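PDB 5J7O: major capsid protein from Faustovirus, which forms, as a trimer of double jelly-roll subunits, the probable building block of the icosahedral capsid of this large double-stranded DNA virus. Local coordinates for residues Cys178-Pro181 / Gly182-Leu185; Ala205-Met208 / Tyr209-His213; Lys218-Gly221 / Trp222-Ile226. All coordinates share one frame; numbering follows the deposited sequence.

Interaction 1 (Cys178-Pro181 / Gly182-Leu185); sequences CEYP and GLRL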
loop_
_atom_site.group_PDB
_atom_site.type_symbol
_atom_site.label_atom_id
_atom_site.label_comp_id
_atom_site.label_asym_id
_atom_site.label_seq_id
_atom_site.Cartn_x
_atom_site.Cartn_y
_atom_site.Cartn_z
ATOM N N CYS B 178 -0.142 -22.334 6.326
ATOM C CA CYS B 178 -1.356 -21.539 6.356
ATOM C C CYS B 178 -1.000 -20.063 6.516
ATOM O O CYS B 178 0.105 -19.705 6.932
ATOM C CB CYS B 178 -2.265 -21.993 7.490
ATOM S SG CYS B 178 -1.659 -21.580 9.139
ATOM N N GLU B 179 -1.937 -19.198 6.138
ATOM C CA GLU B 179 -1.709 -17.769 6.295
ATOM C C GLU B 179 -1.654 -17.414 7.774
ATOM O O GLU B 179 -2.426 -17.935 8.586
ATOM C CB GLU B 179 -2.796 -16.966 5.588
ATOM C CG GLU B 179 -2.635 -16.934 4.078
ATOM C CD GLU B 179 -3.514 -15.896 3.417
ATOM O OE1 GLU B 179 -4.618 -15.635 3.936
ATOM O OE2 GLU B 179 -3.095 -15.334 2.383
ATOM N N TYR B 180 -0.714 -16.539 8.115
ATOM C CA TYR B 180 -0.458 -16.135 9.491
ATOM C C TYR B 180 -0.235 -17.345 10.404
ATOM O O TYR B 180 -0.982 -17.553 11.365
ATOM C CB TYR B 180 -1.589 -15.259 10.009
ATOM C CG TYR B 180 -1.808 -14.054 9.127
ATOM C CD1 TYR B 180 -0.946 -12.969 9.186
ATOM C CD2 TYR B 180 -2.855 -14.010 8.215
ATOM C CE1 TYR B 180 -1.126 -11.867 8.377
ATOM C CE2 TYR B 180 -3.043 -12.910 7.400
ATOM C CZ TYR B 180 -2.175 -11.841 7.486
ATOM O OH TYR B 180 -2.353 -10.741 6.681
ATOM N N PRO B 181 0.794 -18.159 10.132
ATOM C CA PRO B 181 0.994 -19.369 10.945
ATOM C C PRO B 181 1.250 -19.064 12.407
ATOM O O PRO B 181 0.814 -19.823 13.279
ATOM C CB PRO B 181 2.208 -20.043 10.286
ATOM C CG PRO B 181 2.403 -19.345 8.968
ATOM C CD PRO B 181 1.873 -17.965 9.152
ATOM N N GLY B 182 1.942 -17.963 12.698
ATOM C CA GLY B 182 2.207 -17.623 14.084
ATOM C C GLY B 182 0.949 -17.293 14.856
ATOM O O GLY B 182 0.918 -17.409 16.082
ATOM N N LEU B 183 -0.110 -16.890 14.154
ATOM C CA LEU B 183 -1.357 -16.583 14.840
ATOM C C LEU B 183 -2.168 -17.842 15.115
ATOM O O LEU B 183 -2.790 -17.957 16.176
ATOM C CB LEU B 183 -2.178 -15.585 14.026
ATOM C CG LEU B 183 -1.541 -14.211 13.827
ATOM C CD1 LEU B 183 -2.525 -13.255 13.180
ATOM C CD2 LEU B 183 -1.037 -13.655 15.150
ATOM N N ARG B 184 -2.176 -18.795 14.179
ATOM C CA ARG B 184 -2.923 -20.027 14.402
ATOM C C ARG B 184 -2.164 -21.006 15.285
ATOM O O ARG B 184 -2.789 -21.821 15.972
ATOM C CB ARG B 184 -3.262 -20.703 13.073
ATOM C CG ARG B 184 -4.476 -21.611 13.167
ATOM C CD ARG B 184 -4.763 -22.349 11.872
ATOM N NE ARG B 184 -6.103 -22.928 11.895
ATOM C CZ ARG B 184 -6.565 -23.799 11.005
ATOM N NH1 ARG B 184 -5.790 -24.210 10.010
ATOM N NH2 ARG B 184 -7.801 -24.265 11.113
ATOM N N LEU B 185 -0.829 -20.939 15.278
ATOM C CA LEU B 185 -0.025 -21.914 16.008
ATOM C C LEU B 185 -0.383 -21.935 17.488
ATOM O O LEU B 185 -0.396 -23.000 18.116
ATOM C CB LEU B 185 1.460 -21.610 15.827
ATOM C CG LEU B 185 2.418 -22.598 16.491
ATOM C CD1 LEU B 185 2.355 -23.948 15.793
ATOM C CD2 LEU B 185 3.833 -22.056 16.495
#
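Tyr180 O accepts Leu183 N at 3.0 Å (N-H...O angle 140°), the donor standing 57° out of the carbonyl plane, and takes a longer, weak bond from Arg184 N at 3.3 Å. One residue further along, Leu185 N bonds to Pro181 O at 2.8 Å. These bonds start the short helix 181-185, for which Tyr180 is the N-cap residue; its positive phi and psi turn the chain out of the loop that follows strand 170-177. Pro181, the first helical residue, has no N-H to offer, which suits a first turn where amides lack partners within the helix. This helix and loop lead from strand 170-177 into strand 186-193 of the four-stranded antiparallel sheet 88-92, 320-326, 186-193, 196-202.

Among the side chains, Tyr180 and Leu183 lie alongside each other and point the same way. Leu183 CD1 rests 3.9 Å from Tyr180 CB and meets the ring obliquely. In both residues CG stands opposite the carbonyl carbon about the first torsion. On another side, Cys178 SG approaches Arg184 CD at 4.2 Å. The extended arginine chain runs past the sulfur, and its guanidinium is held by Gln464 and, weakly, by Asn331 O.

Interaction 2 (Ala205-Met208 / Tyr209-His213); sequences AAIM and YNKFH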
loop_
_atom_site.group_PDB
_atom_site.type_symbol
_atom_site.label_atom_id
_atom_site.label_comp_id
_atom_site.label_asym_id
_atom_site.label_seq_id
_atom_site.Cartn_x
_atom_site.Cartn_y
_atom_site.Cartn_z
ATOM N N ALA B 205 -8.622 -14.162 19.109
ATOM C CA ALA B 205 -8.209 -12.826 19.525
ATOM C C ALA B 205 -7.005 -12.353 18.724
ATOM O O ALA B 205 -6.885 -11.162 18.416
ATOM C CB ALA B 205 -7.901 -12.810 21.021
ATOM N N ALA B 206 -6.110 -13.276 18.366
ATOM C CA ALA B 206 -4.925 -12.904 17.599
ATOM C C ALA B 206 -5.298 -12.405 16.208
ATOM O O ALA B 206 -4.692 -11.452 15.702
ATOM C CB ALA B 206 -3.964 -14.088 17.507
ATOM N N ILE B 207 -6.291 -13.030 15.570
ATOM C CA ILE B 207 -6.685 -12.564 14.245
ATOM C C ILE B 207 -7.504 -11.282 14.339
ATOM O O ILE B 207 -7.504 -10.478 13.403
ATOM C CB ILE B 207 -7.441 -13.659 13.471
ATOM C CG1 ILE B 207 -8.792 -13.964 14.118
ATOM C CG2 ILE B 207 -6.598 -14.914 13.381
ATOM C CD1 ILE B 207 -9.663 -14.893 13.299
ATOM N N MET B 208 -8.208 -11.063 15.454
ATOM C CA MET B 208 -8.867 -9.776 15.654
ATOM C C MET B 208 -7.843 -8.656 15.773
ATOM O O MET B 208 -8.037 -7.565 15.224
ATOM C CB MET B 208 -9.759 -9.822 16.895
ATOM C CG MET B 208 -10.975 -10.722 16.761
ATOM S SD MET B 208 -12.044 -10.262 15.386
ATOM C CE MET B 208 -13.442 -11.346 15.671
ATOM N N TYR B 209 -6.743 -8.911 16.486
ATOM C CA TYR B 209 -5.660 -7.936 16.560
ATOM C C TYR B 209 -5.010 -7.737 15.198
ATOM O O TYR B 209 -4.675 -6.607 14.821
ATOM C CB TYR B 209 -4.624 -8.386 17.591
ATOM C CG TYR B 209 -3.508 -7.394 17.832
ATOM C CD1 TYR B 209 -2.405 -7.334 16.986
ATOM C CD2 TYR B 209 -3.548 -6.525 18.915
ATOM C CE1 TYR B 209 -1.385 -6.432 17.204
ATOM C CE2 TYR B 209 -2.529 -5.620 19.142
ATOM C CZ TYR B 209 -1.451 -5.578 18.284
ATOM O OH TYR B 209 -0.433 -4.679 18.505
ATOM N N ASN B 210 -4.816 -8.826 14.450
ATOM C CA ASN B 210 -4.238 -8.722 13.113
ATOM C C ASN B 210 -5.077 -7.826 12.211
ATOM O O ASN B 210 -4.536 -7.144 11.333
ATOM C CB ASN B 210 -4.096 -10.120 12.506
ATOM C CG ASN B 210 -3.563 -10.095 11.086
ATOM O OD1 ASN B 210 -2.395 -9.785 10.853
ATOM N ND2 ASN B 210 -4.416 -10.444 10.130
ATOM N N LYS B 211 -6.394 -7.795 12.427
ATOM C CA LYS B 211 -7.273 -7.026 11.557
ATOM C C LYS B 211 -7.409 -5.572 11.999
ATOM O O LYS B 211 -7.592 -4.692 11.152
ATOM C CB LYS B 211 -8.659 -7.677 11.502
ATOM C CG LYS B 211 -8.686 -9.099 10.940
ATOM C CD LYS B 211 -10.045 -9.752 11.170
ATOM C CE LYS B 211 -9.983 -11.267 11.015
ATOM N NZ LYS B 211 -9.674 -11.693 9.620
ATOM N N PHE B 212 -7.310 -5.294 13.300
ATOM C CA PHE B 212 -7.704 -3.995 13.830
ATOM C C PHE B 212 -6.564 -3.148 14.378
ATOM O O PHE B 212 -6.770 -1.949 14.592
ATOM C CB PHE B 212 -8.749 -4.168 14.942
ATOM C CG PHE B 212 -10.133 -4.449 14.439
ATOM C CD1 PHE B 212 -10.913 -3.434 13.908
ATOM C CD2 PHE B 212 -10.660 -5.726 14.510
ATOM C CE1 PHE B 212 -12.191 -3.692 13.448
ATOM C CE2 PHE B 212 -11.937 -5.991 14.054
ATOM C CZ PHE B 212 -12.703 -4.973 13.521
ATOM N N HIS B 213 -5.382 -3.715 14.628
ATOM C CA HIS B 213 -4.380 -2.956 15.369
ATOM C C HIS B 213 -2.991 -3.061 14.752
ATOM O O HIS B 213 -1.986 -2.910 15.456
ATOM C CB HIS B 213 -4.338 -3.402 16.831
ATOM C CG HIS B 213 -5.665 -3.329 17.518
ATOM N ND1 HIS B 213 -6.347 -2.144 17.689
ATOM C CD2 HIS B 213 -6.440 -4.294 18.068
ATOM C CE1 HIS B 213 -7.484 -2.382 18.319
ATOM N NE2 HIS B 213 -7.565 -3.678 18.560
#
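Ala205 O receives Tyr209 N at 3.0 Å with an N-H...O angle of 160°, the donor tilted 24° from the carbonyl plane. Tyr209 CB lies near the carbonyls of both Ala205 and Ala206, 3.6 Å from Ala206 O, while the ring leads away toward Trp222 and toward Trp551 of the second subunit. Ala206 O holds Asn210 N at 2.9 Å, and the methyl of Ala206 packs on Leu183 of helix 181-185.

At Ile207 the regular pattern slackens. Lys211 N bonds only weakly to Ile207 O, and the same N-H also makes a weak bond to Met208 O, so the donor is shared between i-4 and i-3 acceptors as helix 203-212 nears its C-terminal end. This helix follows directly on strand 196-202, an outermost strand, within this chain, of a four-stranded antiparallel sheet. The extended lysine chain runs alongside the Ile207 carbonyl: CG lies 3.1 Å from Ile207 O, and CE comes within 4.3 Å of Ile207 CB. A bend at its last torsion (chi4 -66°) turns NZ to the salt bridge with Asp563 and to His469 O.

Met208 O also takes a weak bond from Phe212 N at 3.1 Å. The same oxygen sits in the plane of the Phe212 ring, at its edge, 3.3 Å from CD2. Met208 SD approaches Phe212 CE2 at 4.5 Å, and Tyr448 and Phe568 add further aromatic contacts to that ring.

Interaction 3 (Lys218-Gly221 / Trp222-Ile226); sequences KLTG and WKRLI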
loop_
_atom_site.group_PDB
_atom_site.type_symbol
_atom_site.label_atom_id
_atom_site.label_comp_id
_atom_site.label_asym_id
_atom_site.label_seq_id
_atom_site.Cartn_x
_atom_site.Cartn_y
_atom_site.Cartn_z
ATOM N N LYS B 218 3.563 -0.609 10.649
ATOM C CA LYS B 218 3.993 -1.758 11.430
ATOM C C LYS B 218 3.737 -3.084 10.730
ATOM O O LYS B 218 4.078 -4.134 11.287
ATOM C CB LYS B 218 3.285 -1.778 12.793
ATOM C CG LYS B 218 3.498 -0.546 13.654
ATOM C CD LYS B 218 4.893 -0.507 14.250
ATOM C CE LYS B 218 5.023 0.643 15.237
ATOM N NZ LYS B 218 6.381 0.720 15.843
ATOM N N LEU B 219 3.157 -3.072 9.526
ATOM C CA LEU B 219 2.639 -4.305 8.940
ATOM C C LEU B 219 3.756 -5.233 8.475
ATOM O O LEU B 219 3.696 -6.446 8.713
ATOM C CB LEU B 219 1.697 -3.983 7.780
ATOM C CG LEU B 219 0.960 -5.193 7.205
ATOM C CD1 LEU B 219 0.197 -5.916 8.302
ATOM C CD2 LEU B 219 0.020 -4.771 6.089
ATOM N N THR B 220 4.771 -4.694 7.795
ATOM C CA THR B 220 5.837 -5.539 7.262
ATOM C C THR B 220 6.549 -6.299 8.376
ATOM O O THR B 220 6.765 -7.512 8.277
ATOM C CB THR B 220 6.830 -4.697 6.459
ATOM O OG1 THR B 220 6.233 -4.311 5.214
ATOM C CG2 THR B 220 8.106 -5.481 6.182
ATOM N N GLY B 221 6.914 -5.601 9.453
ATOM C CA GLY B 221 7.529 -6.280 10.581
ATOM C C GLY B 221 6.582 -7.247 11.263
ATOM O O GLY B 221 6.989 -8.328 11.695
ATOM N N TRP B 222 5.303 -6.875 11.363
ATOM C CA TRP B 222 4.307 -7.756 11.966
ATOM C C TRP B 222 4.190 -9.065 11.194
ATOM O O TRP B 222 4.183 -10.150 11.786
ATOM C CB TRP B 222 2.959 -7.036 12.033
ATOM C CG TRP B 222 1.795 -7.894 12.441
ATOM C CD1 TRP B 222 0.790 -8.344 11.637
ATOM C CD2 TRP B 222 1.507 -8.388 13.755
ATOM N NE1 TRP B 222 -0.102 -9.091 12.365
ATOM C CE2 TRP B 222 0.316 -9.135 13.669
ATOM C CE3 TRP B 222 2.144 -8.276 14.995
ATOM C CZ2 TRP B 222 -0.251 -9.765 14.774
ATOM C CZ3 TRP B 222 1.578 -8.903 16.091
ATOM C CH2 TRP B 222 0.393 -9.636 15.974
ATOM N N LYS B 223 4.106 -8.981 9.864
ATOM C CA LYS B 223 4.008 -10.188 9.049
ATOM C C LYS B 223 5.242 -11.068 9.208
ATOM O O LYS B 223 5.133 -12.300 9.254
ATOM C CB LYS B 223 3.801 -9.819 7.581
ATOM C CG LYS B 223 2.405 -9.309 7.260
ATOM C CD LYS B 223 2.244 -9.049 5.771
ATOM C CE LYS B 223 0.794 -8.760 5.417
ATOM N NZ LYS B 223 0.623 -8.470 3.966
ATOM N N ARG B 224 6.426 -10.457 9.299
ATOM C CA ARG B 224 7.643 -11.244 9.460
ATOM C C ARG B 224 7.715 -11.897 10.834
ATOM O O ARG B 224 8.311 -12.970 10.977
ATOM C CB ARG B 224 8.875 -10.369 9.220
ATOM C CG ARG B 224 8.971 -9.802 7.812
ATOM C CD ARG B 224 10.417 -9.545 7.417
ATOM N NE ARG B 224 10.533 -9.063 6.043
ATOM C CZ ARG B 224 11.048 -7.886 5.702
ATOM N NH1 ARG B 224 11.511 -7.065 6.634
ATOM N NH2 ARG B 224 11.110 -7.534 4.425
ATOM N N LEU B 225 7.116 -11.274 11.851
ATOM C CA LEU B 225 7.126 -11.862 13.187
ATOM C C LEU B 225 6.313 -13.149 13.235
ATOM O O LEU B 225 6.703 -14.113 13.904
ATOM C CB LEU B 225 6.589 -10.859 14.209
ATOM C CG LEU B 225 7.478 -9.666 14.562
ATOM C CD1 LEU B 225 6.736 -8.705 15.481
ATOM C CD2 LEU B 225 8.771 -10.135 15.203
ATOM N N ILE B 226 5.182 -13.189 12.529
ATOM C CA ILE B 226 4.258 -14.313 12.604
ATOM C C ILE B 226 4.363 -15.228 11.388
ATOM O O ILE B 226 3.501 -16.089 11.192
ATOM C CB ILE B 226 2.816 -13.822 12.798
ATOM C CG1 ILE B 226 2.419 -12.881 11.658
ATOM C CG2 ILE B 226 2.670 -13.126 14.142
ATOM C CD1 ILE B 226 1.097 -12.188 11.876
#
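Lys218 O accepts Trp222 N at 3.0 Å, the first of four consecutive i to i-4 bonds. Leu219 O takes Lys223 N at 2.8 Å with the straightest geometry of the set (N-H...O angle 166°), the donor almost in line with the carbonyl bond. Thr220 O takes Arg224 N at 3.1 Å, and Gly221 O takes Leu225 N at 3.0 Å, so all four carbonyls of 218-221 are satisfied within the helix.

Several polar side-chain ends find partners outside the two segments. Trp222 NE1 donates to Asn210 OD1 of the preceding helix. The second subunit supplies those of Lys218, Thr220 and Arg224: Lys218 NZ bonds to Pro550 O and Leu558 O, Thr220 OG1 to Gln562 OE1, and Arg224 NH2 to Gln562 O, all on that neighbouring chain.

Thr220 and Arg224 run side by side in the same direction. Thr220 CG2 lies over one face of the guanidinium, toward its rim, 3.8 Å from Arg224 CZ. With OG1 beside the backbone N (chi1 -73°) and CG2 opposite it, the methyl faces the arginine while OG1 bonds to Gln562 of the second subunit. Leu219 crosses both Trp222 and Lys223 at a slant: its CG meets Lys223 CE at 4.0 Å, and its CD1 approaches Trp222 CD1 obliquely. On one face of the indole, Ile226 CD1 stands close, near the rim.

This is the pattern of a regular alpha-helix, here helix 216-225, that serves as an intersubunit surface in a trimeric double jelly-roll capsid protein.

In the fold
The three contacts come in series along the chain, on helices 181-185, 203-212 and 216-225, with centres 12 to 13 Å apart and each 10 or 11 Å from the centre of the chain. Strands 186-193 and 196-202 separate interaction 1 from interaction 2, whereas the helices of interactions 2 and 3 follow each other directly. Every pair touches: Leu183 CD1 lies 3.6 Å from Asn210 CB, Gly182 N probably bonds to Ile226 O at 2.9 Å, and Tyr209 CD1 lies 3.8 Å from Trp222 CH2. The cluster thus ties three short helices together, the first two flanking strands 186-193 and 196-202 in sequence, and interaction 3, with Tyr209 of interaction 2, brings it to the second subunit of the trimer.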